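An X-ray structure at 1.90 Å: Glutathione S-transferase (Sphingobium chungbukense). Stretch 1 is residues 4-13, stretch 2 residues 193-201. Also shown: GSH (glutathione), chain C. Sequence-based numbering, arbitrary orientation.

Stretch 1 (4-13) FISPGACSLA
Stretch 2 (193-201) AALKAEGLV

The C-terminal segment of the chain packs against an N-terminal loop, burying 357 Å² between them. Stretch 1 leaves a strand at I5, folds through a type II turn (S6 to A9, A9 N to S6 O 3.0 Å) and a type I turn (A9 to L12), and is helical by L12. Stretch 2 is the end of a helix, closed by a Schellman motif, with G199 at phi 82°, L200 N bonded to L195 O (2.8 Å) and G199 N to K196 O (3.0 Å). CA atoms pair P7 with E198 (5.0 Å), G8 with L200 (6.9 Å) and L12 with A194 (7.2 Å).

E198 (m, t, chi3 8°) is the main bump: its CA-to-CB bond points toward stretch 1, and its carboxylate lies among I5, P7, G8 and L12. OE1, a good acceptor, takes the turn amide G8 N (2.7 Å, 164°); OE2 lies 3.5 Å from L12 CD1 and 3.7 Å from I5 CD1. Water 1 bridges the stretches, donating to E198 OE2 (2.5 Å) and S6 O (2.9 Å) and accepting from S11 OG (2.7 Å).

L12 (t, p) is the answering bump, its methyls in apolar contact: CD1 meets A194 CB at 3.9 Å, and CD2 reaches L195 CD1 and L200 CD1, both at 3.8 Å. L200 (m, t) covers G8, CD1 to CA 3.8 Å; a CB on G8 would crowd L200 CD2.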

# COMPACT_ATOMS: atom_id res chain seq x y z
N PHE A 4 1.76 -14.09 12.84
CA PHE A 4 0.43 -13.96 13.47
C PHE A 4 -0.60 -13.94 12.37
O PHE A 4 -0.47 -13.10 11.47
CB PHE A 4 0.36 -12.72 14.37
CG PHE A 4 1.27 -12.85 15.55
CD1 PHE A 4 2.63 -12.58 15.43
CD2 PHE A 4 0.79 -13.33 16.76
CE1 PHE A 4 3.47 -12.73 16.52
CE2 PHE A 4 1.64 -13.47 17.85
CZ PHE A 4 2.98 -13.18 17.73
N ILE A 5 -1.52 -14.89 12.45
CA ILE A 5 -2.53 -15.15 11.40
C ILE A 5 -3.95 -15.15 11.97
O ILE A 5 -4.16 -15.38 13.16
CB ILE A 5 -2.24 -16.48 10.68
CG1 ILE A 5 -2.44 -17.72 11.55
CG2 ILE A 5 -0.86 -16.44 10.07
CD1 ILE A 5 -2.63 -18.99 10.72
N SER A 6 -4.88 -15.04 11.03
CA SER A 6 -6.29 -15.47 11.18
C SER A 6 -6.65 -16.27 9.93
O SER A 6 -6.43 -15.81 8.81
CB SER A 6 -7.16 -14.25 11.39
OG SER A 6 -8.50 -14.67 11.57
N PRO A 7 -7.15 -17.52 10.04
CA PRO A 7 -7.30 -18.37 8.86
C PRO A 7 -8.09 -17.70 7.74
O PRO A 7 -9.18 -17.18 7.98
CB PRO A 7 -8.05 -19.61 9.37
CG PRO A 7 -7.68 -19.64 10.82
CD PRO A 7 -7.61 -18.18 11.27
N GLY A 8 -7.53 -17.73 6.55
CA GLY A 8 -8.21 -17.23 5.34
C GLY A 8 -8.06 -15.73 5.17
O GLY A 8 -8.45 -15.22 4.06
N ALA A 9 -7.48 -15.02 6.16
CA ALA A 9 -7.32 -13.55 6.11
C ALA A 9 -6.11 -13.24 5.23
O ALA A 9 -5.51 -14.20 4.68
CB ALA A 9 -7.18 -12.99 7.51
N CYS A 10 -5.76 -11.95 5.06
CA CYS A 10 -4.65 -11.58 4.14
C CYS A 10 -3.32 -12.10 4.71
O CYS A 10 -2.31 -12.21 3.91
CB CYS A 10 -4.62 -10.09 3.87
SG CYS A 10 -4.42 -9.24 5.45
N SER A 11 -3.28 -12.52 5.99
CA SER A 11 -2.12 -13.23 6.61
C SER A 11 -1.78 -14.57 5.92
O SER A 11 -0.59 -15.05 6.08
CB SER A 11 -2.31 -13.43 8.10
OG SER A 11 -3.57 -13.97 8.40
N LEU A 12 -2.73 -15.18 5.20
CA LEU A 12 -2.41 -16.40 4.40
C LEU A 12 -1.25 -16.10 3.44
O LEU A 12 -0.48 -17.01 3.16
CB LEU A 12 -3.68 -16.87 3.70
CG LEU A 12 -3.59 -18.11 2.82
CD1 LEU A 12 -3.12 -19.34 3.60
CD2 LEU A 12 -4.94 -18.36 2.20
N ALA A 13 -1.09 -14.86 2.96
CA ALA A 13 -0.08 -14.56 1.93
C ALA A 13 1.33 -14.80 2.48
O ALA A 13 2.07 -15.64 1.92
CB ALA A 13 -0.25 -13.17 1.37
N ALA A 193 -0.37 -26.91 1.48
CA ALA A 193 0.06 -27.07 2.90
C ALA A 193 -0.45 -25.89 3.76
O ALA A 193 -0.95 -26.15 4.86
CB ALA A 193 1.57 -27.17 2.96
N ALA A 194 -0.33 -24.64 3.28
CA ALA A 194 -0.88 -23.46 4.03
C ALA A 194 -2.40 -23.55 4.12
O ALA A 194 -2.95 -23.36 5.20
CB ALA A 194 -0.46 -22.14 3.43
N LEU A 195 -3.07 -23.92 3.02
CA LEU A 195 -4.55 -24.02 3.00
C LEU A 195 -4.94 -25.06 4.05
O LEU A 195 -5.86 -24.82 4.83
CB LEU A 195 -5.03 -24.43 1.59
CG LEU A 195 -5.54 -23.38 0.60
CD1 LEU A 195 -5.20 -21.94 0.94
CD2 LEU A 195 -5.05 -23.72 -0.80
N LYS A 196 -4.23 -26.20 4.11
CA LYS A 196 -4.55 -27.30 5.05
C LYS A 196 -4.24 -26.85 6.48
O LYS A 196 -5.12 -27.02 7.35
CB LYS A 196 -3.80 -28.60 4.67
CG LYS A 196 -4.24 -29.84 5.44
CD LYS A 196 -3.83 -31.16 4.83
CE LYS A 196 -4.30 -32.38 5.62
NZ LYS A 196 -3.43 -33.57 5.37
N ALA A 197 -3.06 -26.27 6.75
CA ALA A 197 -2.69 -25.81 8.12
C ALA A 197 -3.70 -24.78 8.67
O ALA A 197 -3.83 -24.72 9.91
CB ALA A 197 -1.28 -25.24 8.12
N GLU A 198 -4.35 -23.99 7.83
CA GLU A 198 -5.30 -22.93 8.27
C GLU A 198 -6.74 -23.49 8.32
O GLU A 198 -7.62 -22.80 8.92
CB GLU A 198 -5.26 -21.70 7.38
CG GLU A 198 -3.97 -20.91 7.54
CD GLU A 198 -4.02 -19.48 7.04
OE1 GLU A 198 -5.12 -19.02 6.68
OE2 GLU A 198 -2.95 -18.81 7.02
N GLY A 199 -6.93 -24.72 7.82
CA GLY A 199 -8.23 -25.43 7.86
C GLY A 199 -9.12 -24.99 6.73
O GLY A 199 -10.33 -24.97 6.91
N LEU A 200 -8.56 -24.59 5.60
CA LEU A 200 -9.35 -23.95 4.51
C LEU A 200 -9.73 -24.99 3.44
O LEU A 200 -10.55 -24.65 2.60
CB LEU A 200 -8.56 -22.80 3.90
CG LEU A 200 -8.13 -21.70 4.88
CD1 LEU A 200 -7.29 -20.67 4.16
CD2 LEU A 200 -9.32 -21.06 5.58
N VAL A 201 -9.08 -26.17 3.47
CA VAL A 201 -9.37 -27.35 2.60
C VAL A 201 -9.31 -28.57 3.52
O VAL A 201 -9.91 -29.58 3.21
CB VAL A 201 -8.41 -27.50 1.41
CG1 VAL A 201 -8.66 -26.48 0.31
CG2 VAL A 201 -6.95 -27.49 1.84
OXT VAL A 201 -8.68 -28.54 4.57
N1 GSH C . -2.65 -2.70 5.49
CA1 GSH C . -2.56 -3.96 6.25
C1 GSH C . -1.60 -4.93 5.54
O11 GSH C . -1.45 -4.76 4.33
O12 GSH C . -1.04 -5.83 6.27
CB1 GSH C . -3.97 -4.55 6.35
CG1 GSH C . -4.11 -5.65 7.37
CD1 GSH C . -5.59 -6.00 7.53
OE1 GSH C . -6.51 -5.23 7.23
N2 GSH C . -5.83 -7.19 8.08
CA2 GSH C . -7.14 -7.71 8.41
C2 GSH C . -7.43 -7.62 9.90
O2 GSH C . -6.58 -8.01 10.71
CB2 GSH C . -7.31 -9.15 7.93
SG2 GSH C . -7.46 -9.31 6.12
N3 GSH C . -8.56 -7.04 10.25
CA3 GSH C . -8.99 -6.92 11.62
C3 GSH C . -9.33 -5.48 12.00
O31 GSH C . -9.01 -4.57 11.21
O32 GSH C . -9.88 -5.30 13.11
O HOH W 1 -3.82 -16.52 7.66